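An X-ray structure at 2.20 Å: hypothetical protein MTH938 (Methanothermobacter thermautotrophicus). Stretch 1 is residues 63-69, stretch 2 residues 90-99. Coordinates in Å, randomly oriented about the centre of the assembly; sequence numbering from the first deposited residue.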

# COMPACT_ATOMS: atom_id res chain seq x y z
N GLU A 63 5.75 -6.08 -10.91
CA GLU A 63 7.11 -5.67 -11.24
C GLU A 63 7.58 -4.69 -10.17
O GLU A 63 8.75 -4.32 -10.11
CB GLU A 63 7.14 -4.97 -12.60
CG GLU A 63 6.62 -5.81 -13.75
CD GLU A 63 6.39 -5.00 -15.00
OE1 GLU A 63 5.58 -4.04 -14.95
OE2 GLU A 63 7.00 -5.30 -16.04
N SER A 64 6.64 -4.26 -9.33
CA SER A 64 6.95 -3.31 -8.28
C SER A 64 5.86 -3.26 -7.22
O SER A 64 4.67 -3.21 -7.52
CB SER A 64 7.14 -1.91 -8.87
OG SER A 64 7.22 -0.92 -7.86
N ILE A 65 6.30 -3.26 -5.96
CA ILE A 65 5.38 -3.18 -4.84
C ILE A 65 5.69 -1.90 -4.08
O ILE A 65 6.81 -1.70 -3.63
CB ILE A 65 5.53 -4.37 -3.88
CG1 ILE A 65 5.04 -5.66 -4.56
CG2 ILE A 65 4.75 -4.10 -2.61
CD1 ILE A 65 5.11 -6.90 -3.68
N ILE A 66 4.69 -1.05 -3.96
CA ILE A 66 4.85 0.20 -3.24
C ILE A 66 4.10 0.12 -1.93
O ILE A 66 2.94 -0.29 -1.88
CB ILE A 66 4.29 1.38 -4.06
CG1 ILE A 66 5.02 1.47 -5.41
CG2 ILE A 66 4.46 2.68 -3.27
CD1 ILE A 66 4.55 2.59 -6.30
N ILE A 67 4.77 0.52 -0.86
CA ILE A 67 4.16 0.52 0.46
C ILE A 67 4.07 1.94 0.98
O ILE A 67 5.09 2.62 1.13
CB ILE A 67 4.98 -0.34 1.45
CG1 ILE A 67 4.99 -1.79 0.98
CG2 ILE A 67 4.41 -0.22 2.86
CD1 ILE A 67 5.82 -2.71 1.85
N GLY A 68 2.85 2.39 1.24
CA GLY A 68 2.65 3.71 1.78
C GLY A 68 2.72 3.58 3.29
O GLY A 68 1.78 3.08 3.92
N SER A 69 3.84 4.02 3.87
CA SER A 69 4.05 3.92 5.31
C SER A 69 3.17 4.88 6.14
O SER A 69 3.35 5.02 7.36
CB SER A 69 5.53 4.15 5.64
OG SER A 69 5.94 5.43 5.18
N GLU A 90 3.56 10.33 -0.81
CA GLU A 90 4.66 10.25 -1.78
C GLU A 90 4.53 8.90 -2.49
O GLU A 90 4.93 8.75 -3.65
CB GLU A 90 6.02 10.32 -1.07
CG GLU A 90 6.50 11.73 -0.78
CD GLU A 90 7.76 11.76 0.07
OE1 GLU A 90 8.75 11.09 -0.30
OE2 GLU A 90 7.76 12.47 1.10
N ALA A 91 3.96 7.93 -1.79
CA ALA A 91 3.78 6.60 -2.35
C ALA A 91 2.78 6.57 -3.49
O ALA A 91 2.99 5.88 -4.49
CB ALA A 91 3.36 5.63 -1.24
N ILE A 92 1.68 7.31 -3.34
CA ILE A 92 0.65 7.33 -4.38
C ILE A 92 1.13 8.01 -5.65
O ILE A 92 0.69 7.66 -6.74
CB ILE A 92 -0.64 8.05 -3.91
CG1 ILE A 92 -0.35 9.51 -3.59
CG2 ILE A 92 -1.22 7.34 -2.70
CD1 ILE A 92 -1.60 10.36 -3.52
N LYS A 93 2.02 8.98 -5.51
CA LYS A 93 2.55 9.67 -6.67
C LYS A 93 3.40 8.69 -7.46
O LYS A 93 3.30 8.61 -8.68
CB LYS A 93 3.43 10.86 -6.25
CG LYS A 93 2.68 12.03 -5.65
CD LYS A 93 3.63 13.20 -5.40
CE LYS A 93 2.92 14.37 -4.72
NZ LYS A 93 3.86 15.50 -4.45
N ARG A 94 4.23 7.94 -6.73
CA ARG A 94 5.11 6.95 -7.33
C ARG A 94 4.30 5.85 -8.00
O ARG A 94 4.68 5.34 -9.06
CB ARG A 94 6.02 6.34 -6.25
CG ARG A 94 7.02 5.32 -6.76
CD ARG A 94 8.06 5.96 -7.68
NE ARG A 94 8.93 6.88 -6.95
CZ ARG A 94 9.99 6.50 -6.23
NH1 ARG A 94 10.31 5.22 -6.14
NH2 ARG A 94 10.70 7.41 -5.58
N TYR A 95 3.19 5.47 -7.37
CA TYR A 95 2.31 4.44 -7.92
C TYR A 95 1.72 4.94 -9.23
O TYR A 95 1.73 4.21 -10.24
CB TYR A 95 1.16 4.13 -6.95
CG TYR A 95 0.11 3.23 -7.56
CD1 TYR A 95 0.19 1.84 -7.44
CD2 TYR A 95 -0.95 3.76 -8.30
CE1 TYR A 95 -0.76 1.01 -8.05
CE2 TYR A 95 -1.89 2.95 -8.91
CZ TYR A 95 -1.79 1.58 -8.79
OH TYR A 95 -2.72 0.79 -9.43
N ASN A 96 1.20 6.16 -9.22
CA ASN A 96 0.61 6.73 -10.42
C ASN A 96 1.65 6.77 -11.53
O ASN A 96 1.34 6.53 -12.70
CB ASN A 96 0.06 8.14 -10.16
CG ASN A 96 -1.24 8.13 -9.37
OD1 ASN A 96 -1.97 7.13 -9.35
ND2 ASN A 96 -1.55 9.25 -8.72
N GLU A 97 2.90 7.05 -11.15
CA GLU A 97 4.00 7.10 -12.10
C GLU A 97 4.15 5.79 -12.85
O GLU A 97 4.07 5.75 -14.08
CB GLU A 97 5.32 7.38 -11.38
CG GLU A 97 5.74 8.83 -11.35
CD GLU A 97 7.05 9.01 -10.61
OE1 GLU A 97 8.02 8.30 -10.96
OE2 GLU A 97 7.11 9.85 -9.69
N GLU A 98 4.39 4.72 -12.10
CA GLU A 98 4.58 3.39 -12.67
C GLU A 98 3.34 2.86 -13.38
O GLU A 98 3.43 2.28 -14.46
CB GLU A 98 5.04 2.43 -11.58
CG GLU A 98 6.47 2.69 -11.13
CD GLU A 98 6.77 2.14 -9.75
OE1 GLU A 98 6.28 1.04 -9.43
OE2 GLU A 98 7.51 2.80 -8.99
N ARG A 99 2.17 3.06 -12.77
CA ARG A 99 0.92 2.60 -13.37
C ARG A 99 0.75 3.36 -14.69
O ARG A 99 0.36 2.78 -15.70
CB ARG A 99 -0.25 2.88 -12.43
CG ARG A 99 -1.63 2.48 -12.95
CD ARG A 99 -1.74 0.99 -13.25
NE ARG A 99 -0.94 0.62 -14.40
CZ ARG A 99 -1.01 -0.56 -15.01
NH1 ARG A 99 -1.85 -1.49 -14.57
NH2 ARG A 99 -0.25 -0.80 -16.07

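A strand and a helix of the same chain pack here nearly antiparallel, their axes inclined at 159° and 7.8 Å apart at closest approach. Strand residues alternate: the CA-to-CB bonds of Ser64 and Ile66 point toward the helix, those of Ile65 and Ile67 away from it. The helix answers with Ala91, Arg94 and Glu98, spaced three and four residues apart and so brought round to one side.

Apolar packing centres on Ile66, which has the largest area covered by the other stretch. Its two branches touch residues a turn apart, Ala91 and Tyr95. Ile66 CG2 lies 3.7 Å from Ala91 CB, while Ile66 CD1, extended by the m, t rotamer, reaches the next turn, 3.8 Å from Tyr95 CB and 3.7 Å from Arg94 CG. Ile66 CD1 also comes within 3.3 Å of Tyr95 CA, so the isoleucine presses against the helix backbone itself. Arg94 contributes the aliphatic base of its side chain; its end leads away, which lets a charged residue border an apolar contact without burying its guanidinium group there.

The closest backbone approach pairs two small residues. The CA atoms of Gly68 and Ala91 are 5.2 Å apart, and Ala91 CB rests 3.6 Å from Gly68 CA. A CB placed ideally on Gly68 would point toward the helix and fall 3.5 Å from Ala91 CB, a contact already tight for two carbons, so the absence of a side chain on Gly68 eases the close approach.

The polar contact lies at the other end, where the CA atoms of Ser64 and Glu98 stand 8.4 Å apart. Longer reach is needed here, and glutamate supplies it: Ser64 OG donates a hydrogen bond to Glu98 OE1 at 2.7 Å, the one hydrogen bond between the stretches. Both residues are partly exposed, a setting that suits a carboxylate and a hydroxyl better than the buried surroundings of Ile66.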